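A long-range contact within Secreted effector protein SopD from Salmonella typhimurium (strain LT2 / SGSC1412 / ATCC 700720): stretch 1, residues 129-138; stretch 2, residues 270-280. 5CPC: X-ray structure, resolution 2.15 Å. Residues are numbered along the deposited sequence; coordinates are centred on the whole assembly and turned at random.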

# COMPACT_ATOMS: atom_id res chain seq x y z
N ASN A 129 2.95 8.17 9.59
CA ASN A 129 2.28 8.64 10.82
C ASN A 129 2.51 7.66 11.93
O ASN A 129 1.59 7.29 12.66
CB ASN A 129 0.77 8.88 10.63
CG ASN A 129 0.16 9.73 11.76
OD1 ASN A 129 0.77 10.69 12.24
ND2 ASN A 129 -1.03 9.37 12.19
N ILE A 130 3.75 7.23 12.06
CA ILE A 130 4.08 6.32 13.14
C ILE A 130 4.94 6.90 14.26
O ILE A 130 5.75 7.81 14.08
CB ILE A 130 4.61 4.95 12.62
CG1 ILE A 130 5.91 5.10 11.80
CG2 ILE A 130 3.50 4.26 11.79
CD1 ILE A 130 6.87 3.82 11.85
N SER A 131 4.74 6.36 15.44
CA SER A 131 5.37 6.85 16.62
C SER A 131 6.86 6.45 16.65
O SER A 131 7.25 5.53 17.37
CB SER A 131 4.53 6.44 17.86
OG SER A 131 5.29 6.04 18.97
N ASP A 132 7.63 7.11 15.79
CA ASP A 132 9.08 7.45 16.00
C ASP A 132 10.09 6.40 16.55
O ASP A 132 11.00 6.02 15.81
CB ASP A 132 9.20 8.80 16.74
CG ASP A 132 8.41 8.84 18.05
OD1 ASP A 132 7.71 9.87 18.32
OD2 ASP A 132 8.50 7.81 18.81
N ASP A 133 9.94 5.97 17.81
CA ASP A 133 10.66 4.78 18.32
C ASP A 133 10.10 3.44 17.75
O ASP A 133 10.31 2.36 18.30
CB ASP A 133 10.72 4.77 19.86
CG ASP A 133 9.33 4.77 20.52
OD1 ASP A 133 8.95 5.75 21.22
OD2 ASP A 133 8.62 3.76 20.35
N ALA A 134 9.36 3.53 16.64
CA ALA A 134 8.74 2.37 16.07
C ALA A 134 9.68 1.73 15.07
O ALA A 134 10.36 2.45 14.32
CB ALA A 134 7.45 2.75 15.42
N VAL A 135 9.74 0.39 15.06
CA VAL A 135 10.69 -0.32 14.21
C VAL A 135 10.14 -0.43 12.81
O VAL A 135 9.02 -0.92 12.62
CB VAL A 135 11.02 -1.73 14.75
CG1 VAL A 135 11.96 -2.49 13.77
CG2 VAL A 135 11.60 -1.68 16.18
N ILE A 136 10.91 0.01 11.83
CA ILE A 136 10.55 -0.22 10.44
C ILE A 136 11.51 -1.26 9.89
O ILE A 136 12.74 -1.06 9.99
CB ILE A 136 10.70 1.06 9.60
CG1 ILE A 136 10.68 0.73 8.10
CG2 ILE A 136 11.97 1.84 9.98
CD1 ILE A 136 11.72 1.50 7.24
N GLU A 137 10.97 -2.36 9.36
CA GLU A 137 11.77 -3.38 8.64
C GLU A 137 12.22 -2.89 7.25
O GLU A 137 11.49 -2.19 6.58
CB GLU A 137 10.96 -4.68 8.48
CG GLU A 137 10.67 -5.50 9.76
CD GLU A 137 11.91 -5.84 10.60
OE1 GLU A 137 11.81 -5.81 11.85
OE2 GLU A 137 12.98 -6.13 10.02
N SER A 138 13.39 -3.26 6.78
CA SER A 138 13.79 -2.65 5.50
C SER A 138 13.09 -3.25 4.28
O SER A 138 12.61 -4.38 4.32
CB SER A 138 15.32 -2.47 5.36
OG SER A 138 15.95 -3.61 4.82
N PHE A 270 -0.37 -1.49 15.19
CA PHE A 270 -0.69 -2.24 14.02
C PHE A 270 0.62 -2.62 13.29
O PHE A 270 0.73 -3.70 12.72
CB PHE A 270 -1.56 -1.39 13.09
CG PHE A 270 -3.04 -1.45 13.40
CD1 PHE A 270 -3.80 -0.26 13.47
CD2 PHE A 270 -3.69 -2.69 13.60
CE1 PHE A 270 -5.20 -0.29 13.75
CE2 PHE A 270 -5.09 -2.74 13.88
CZ PHE A 270 -5.85 -1.53 13.95
N LEU A 271 1.62 -1.74 13.32
CA LEU A 271 2.80 -1.97 12.52
C LEU A 271 3.67 -3.06 13.17
O LEU A 271 4.28 -3.90 12.47
CB LEU A 271 3.61 -0.68 12.28
CG LEU A 271 4.86 -1.05 11.43
CD1 LEU A 271 4.46 -1.56 10.06
CD2 LEU A 271 5.92 0.07 11.35
N LYS A 272 3.72 -3.03 14.50
CA LYS A 272 4.53 -3.97 15.26
C LYS A 272 3.98 -5.38 15.05
O LYS A 272 4.75 -6.32 14.89
CB LYS A 272 4.54 -3.61 16.77
CG LYS A 272 5.49 -4.55 17.62
CD LYS A 272 5.63 -4.18 19.17
CE LYS A 272 7.12 -3.86 19.55
NZ LYS A 272 7.57 -4.15 20.97
N LYS A 273 2.64 -5.49 15.06
CA LYS A 273 1.93 -6.72 14.77
C LYS A 273 2.31 -7.25 13.39
O LYS A 273 2.72 -8.41 13.27
CB LYS A 273 0.41 -6.52 14.88
CG LYS A 273 -0.20 -7.35 15.99
CD LYS A 273 -1.28 -6.60 16.76
CE LYS A 273 -1.54 -7.31 18.10
NZ LYS A 273 -2.41 -6.50 19.02
N LEU A 274 2.20 -6.43 12.35
CA LEU A 274 2.59 -6.90 11.03
C LEU A 274 4.07 -7.24 10.95
O LEU A 274 4.46 -8.28 10.32
CB LEU A 274 2.20 -5.89 9.97
CG LEU A 274 0.73 -5.52 9.91
CD1 LEU A 274 0.74 -4.16 9.29
CD2 LEU A 274 -0.10 -6.54 9.05
N ASN A 275 4.90 -6.42 11.62
CA ASN A 275 6.29 -6.80 11.87
C ASN A 275 6.52 -8.18 12.44
O ASN A 275 7.37 -8.93 11.91
CB ASN A 275 7.06 -5.75 12.68
CG ASN A 275 7.34 -4.51 11.86
OD1 ASN A 275 7.33 -4.57 10.63
ND2 ASN A 275 7.55 -3.40 12.52
N GLN A 276 5.75 -8.52 13.47
CA GLN A 276 5.92 -9.75 14.21
C GLN A 276 5.62 -10.96 13.31
O GLN A 276 6.43 -11.88 13.19
CB GLN A 276 5.04 -9.73 15.45
CG GLN A 276 5.04 -11.05 16.25
CD GLN A 276 6.38 -11.34 16.96
OE1 GLN A 276 7.13 -10.41 17.31
NE2 GLN A 276 6.66 -12.63 17.19
N ASP A 277 4.48 -10.93 12.63
CA ASP A 277 4.12 -11.96 11.68
C ASP A 277 5.15 -12.13 10.59
O ASP A 277 5.55 -13.26 10.20
CB ASP A 277 2.85 -11.57 11.02
CG ASP A 277 1.61 -11.80 11.88
OD1 ASP A 277 1.66 -11.64 13.12
OD2 ASP A 277 0.56 -12.12 11.25
N TYR A 278 5.59 -11.00 10.07
CA TYR A 278 6.61 -10.99 9.04
C TYR A 278 7.88 -11.69 9.52
O TYR A 278 8.50 -12.47 8.79
CB TYR A 278 6.92 -9.53 8.67
CG TYR A 278 7.78 -9.33 7.45
CD1 TYR A 278 7.27 -9.53 6.18
CD2 TYR A 278 9.10 -8.87 7.56
CE1 TYR A 278 8.04 -9.34 5.02
CE2 TYR A 278 9.88 -8.65 6.43
CZ TYR A 278 9.33 -8.89 5.16
OH TYR A 278 10.06 -8.65 4.02
N ASN A 279 8.30 -11.36 10.73
CA ASN A 279 9.54 -11.92 11.28
C ASN A 279 9.37 -13.41 11.61
O ASN A 279 10.29 -14.21 11.37
CB ASN A 279 10.03 -11.10 12.50
CG ASN A 279 10.54 -9.69 12.10
OD1 ASN A 279 11.21 -9.52 11.07
ND2 ASN A 279 10.17 -8.68 12.87
N ASP A 280 8.19 -13.78 12.13
CA ASP A 280 7.91 -15.19 12.44
C ASP A 280 7.98 -15.95 11.15
O ASP A 280 8.57 -17.02 11.10
CB ASP A 280 6.51 -15.39 13.05
CG ASP A 280 6.44 -14.98 14.53
OD1 ASP A 280 7.52 -14.92 15.17
OD2 ASP A 280 5.32 -14.72 15.04

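The contact joins an irregular segment, residues 129-138, to one side of a helix that spans residues 270-280 and extends beyond both ends. The segment follows directly on another helix, which ends in a Schellman motif with Asn129 at positive phi; both polar side-chain atoms of Asn129 are hydrogen-bonded elsewhere in the structure. From Ala134 to Glu137 the chain is extended and crosses the helix obliquely, advancing in the same general sense. By CA position Val135 pairs with Lys272 and Glu137 with Asn275, 7.2 Å between CA atoms in each case, although Lys272 itself makes no contact and Val135 touches Leu271 and Asn275. The interface is modest, burying 315 Å² in total.

Within the helix the main-chain donors and acceptors are largely spent on i to i+4 bonds, among them Asn275 N to Leu271 O at 2.7 Å and Asn279 N to Asn275 O at 2.9 Å. Polar contact with the extended segment therefore falls to side chains. Asn275, buried and with its CA-to-CB bond directed toward the segment, places ND2 2.9 Å from Val135 O. This hydrogen bond is short but weak, since the N-H...O angle is only 127°. It gives Val135 O, in a segment without regular secondary structure, a side-chain donor from the helix. The other end of the amide finds no donor across the interface: Asn275 OD1 lies 3.6 Å from Glu137 CG, an aliphatic carbon.

One helical turn further on, Asn279 ND2 donates to Glu137 OE1 at 3.5 Å. Here the angle, 160°, is favourable and the length is what makes the bond weak. The same ND2 is closer to Asn275 O, at 3.0 Å, but the angle is too poor for a hydrogen bond, and that carbonyl is already engaged by Asn279 N. Glu137 is the most extensively covered residue of the contact. Its m, m rotamer brings the carboxylate to Asn279, while CG also approaches Tyr278 CD2 at 4.3 Å, meeting the ring obliquely.

At the N-terminal side of the contact the chemistry is apolar. Leu271 CD2 packs against Ile130 CD1 at 3.9 Å, both side chains being buried, and the same methyl lies 3.5 Å from Val135 O. That carbonyl thus has a hydrocarbon neighbour as well as its amide donor.

Between Ile130 and Ala134 the chain bends away from the helix and relies on local bonds. Asp132 N donates to Ile130 O at 2.6 Å, and Asp132 OD2 accepts from Asp133 N at 2.5 Å, so the turn satisfies these groups without help from the helix.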